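Local atomic coordinates of intimin (Escherichia coli, PDB entry 1F00), a protein that probably mediates adhesion of enteropathogenic E. coli by binding its receptor, and carries immunoglobulin-like domains followed by a C-type lectin-like domain. Residues V125-S130 with G153-K158. Numbering follows the deposited sequence.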
loop_
_atom_site.group_PDB
_atom_site.type_symbol
_atom_site.label_atom_id
_atom_site.label_comp_id
_atom_site.label_asym_id
_atom_site.label_seq_id
_atom_site.Cartn_x
_atom_site.Cartn_y
_atom_site.Cartn_z
ATOM N N VAL A 125 -0.911 -9.459 -4.825
ATOM C CA VAL A 125 0.064 -8.489 -5.304
ATOM C C VAL A 125 0.802 -7.879 -4.116
ATOM O O VAL A 125 0.277 -7.840 -2.999
ATOM C CB VAL A 125 -0.602 -7.351 -6.118
ATOM C CG1 VAL A 125 -1.375 -7.937 -7.284
ATOM C CG2 VAL A 125 -1.523 -6.516 -5.222
ATOM N N ASN A 126 2.033 -7.432 -4.347
ATOM C CA ASN A 126 2.814 -6.812 -3.285
ATOM C C ASN A 126 2.882 -5.301 -3.483
ATOM O O ASN A 126 3.261 -4.824 -4.552
ATOM C CB ASN A 126 4.245 -7.362 -3.246
ATOM C CG ASN A 126 4.308 -8.822 -2.820
ATOM O OD1 ASN A 126 3.581 -9.257 -1.928
ATOM N ND2 ASN A 126 5.202 -9.578 -3.447
ATOM N N LEU A 127 2.498 -4.552 -2.454
ATOM C CA LEU A 127 2.564 -3.094 -2.509
ATOM C C LEU A 127 3.824 -2.680 -1.762
ATOM O O LEU A 127 4.107 -3.205 -0.683
ATOM C CB LEU A 127 1.354 -2.451 -1.823
ATOM C CG LEU A 127 -0.051 -2.761 -2.347
ATOM C CD1 LEU A 127 -1.032 -1.769 -1.735
ATOM C CD2 LEU A 127 -0.089 -2.667 -3.862
ATOM N N LYS A 128 4.580 -1.746 -2.328
ATOM C CA LYS A 128 5.796 -1.282 -1.675
ATOM C C LYS A 128 5.687 0.171 -1.256
ATOM O O LYS A 128 5.279 1.033 -2.036
ATOM C CB LYS A 128 7.013 -1.457 -2.590
ATOM C CG LYS A 128 7.610 -2.856 -2.581
ATOM C CD LYS A 128 8.152 -3.223 -1.201
ATOM C CE LYS A 128 8.709 -4.643 -1.182
ATOM N NZ LYS A 128 7.668 -5.657 -1.541
ATOM N N ALA A 129 6.049 0.429 -0.008
ATOM C CA ALA A 129 6.024 1.777 0.537
ATOM C C ALA A 129 7.466 2.225 0.701
ATOM O O ALA A 129 8.377 1.399 0.773
ATOM C CB ALA A 129 5.317 1.786 1.889
ATOM N N SER A 130 7.672 3.534 0.744
ATOM C CA SER A 130 9.002 4.093 0.924
ATOM C C SER A 130 8.846 5.401 1.677
ATOM O O SER A 130 7.798 6.047 1.602
ATOM C CB SER A 130 9.675 4.346 -0.428
ATOM O OG SER A 130 8.897 5.213 -1.230
ATOM N N GLY A 153 2.481 -5.980 3.454
ATOM C CA GLY A 153 1.961 -5.118 2.410
ATOM C C GLY A 153 1.437 -5.950 1.255
ATOM O O GLY A 153 1.107 -5.423 0.191
ATOM N N GLN A 154 1.370 -7.263 1.448
ATOM C CA GLN A 154 0.855 -8.123 0.395
ATOM C C GLN A 154 -0.667 -8.085 0.427
ATOM O O GLN A 154 -1.291 -8.316 1.467
ATOM C CB GLN A 154 1.351 -9.559 0.573
ATOM C CG GLN A 154 0.883 -10.505 -0.519
ATOM C CD GLN A 154 1.651 -11.810 -0.507
ATOM O OE1 GLN A 154 2.787 -11.886 -0.997
ATOM N NE2 GLN A 154 1.046 -12.841 0.068
ATOM N N VAL A 155 -1.257 -7.783 -0.722
ATOM C CA VAL A 155 -2.707 -7.693 -0.841
ATOM C C VAL A 155 -3.315 -8.901 -1.542
ATOM O O VAL A 155 -2.747 -9.429 -2.492
ATOM C CB VAL A 155 -3.116 -6.433 -1.639
ATOM C CG1 VAL A 155 -4.641 -6.419 -1.847
ATOM C CG2 VAL A 155 -2.659 -5.177 -0.898
ATOM N N THR A 156 -4.474 -9.335 -1.057
ATOM C CA THR A 156 -5.187 -10.446 -1.666
ATOM C C THR A 156 -6.524 -9.898 -2.156
ATOM O O THR A 156 -7.310 -9.378 -1.374
ATOM C CB THR A 156 -5.442 -11.585 -0.660
ATOM O OG1 THR A 156 -4.189 -12.092 -0.184
ATOM C CG2 THR A 156 -6.223 -12.712 -1.319
ATOM N N LEU A 157 -6.762 -9.998 -3.458
ATOM C CA LEU A 157 -8.005 -9.512 -4.053
ATOM C C LEU A 157 -9.109 -10.547 -3.843
ATOM O O LEU A 157 -8.932 -11.720 -4.165
ATOM C CB LEU A 157 -7.782 -9.246 -5.541
ATOM C CG LEU A 157 -6.659 -8.234 -5.805
ATOM C CD1 LEU A 157 -6.436 -8.095 -7.292
ATOM C CD2 LEU A 157 -7.020 -6.880 -5.189
ATOM N N LYS A 158 -10.254 -10.114 -3.323
ATOM C CA LYS A 158 -11.336 -11.048 -3.031
ATOM C C LYS A 158 -12.656 -10.868 -3.782
ATOM O O LYS A 158 -13.193 -11.833 -4.329
ATOM C CB LYS A 158 -11.595 -11.035 -1.528
ATOM C CG LYS A 158 -10.321 -11.246 -0.728
ATOM C CD LYS A 158 -10.450 -10.775 0.703
ATOM C CE LYS A 158 -11.130 -11.786 1.591
ATOM N NZ LYS A 158 -11.117 -11.310 3.016
#
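Val125 and Val155 sit opposite each other on adjacent strands as a hydrogen-bonded antiparallel pair, a compact example of how a β-sheet sorts its two surfaces. Val125 N donates to Val155 O over 3.0 Å, and Val155 N returns a short 2.7 Å bond to Val125 O. Their side chains lie side by side and point the same way, Val125 CG2 lying 3.9 Å from Val155 CB. From the same surface Leu127 leans obliquely across Val155. With its CG anti to the carbonyl carbon (chi1 -60°), its branch point meets Val155 CG2 at 3.8 Å. Leu127 N donates a hydrogen bond to Gly153 O (3.1 Å) from above the carbonyl plane. The positive phi of Gly153 (87°) suits a residue without a side chain.

The other face carries the non-hydrogen-bonded pair Asn126 and Gln154. Their amide planes are nearly coplanar, 20° apart, and the aliphatic Gln154 CG approaches Asn126 OD1 to 3.3 Å. Asn126 ND2 is hydrogen-bonded to Glu105 OE1 of strand 104-106.

Within this immunoglobulin-like domain, strand 124-130 pairs with 98-99 and 104-106 on its far side and 154-157 with 146-148, while Ile104, Val148 and Trp138 of strand 136-140 pack around the valine-leucine face.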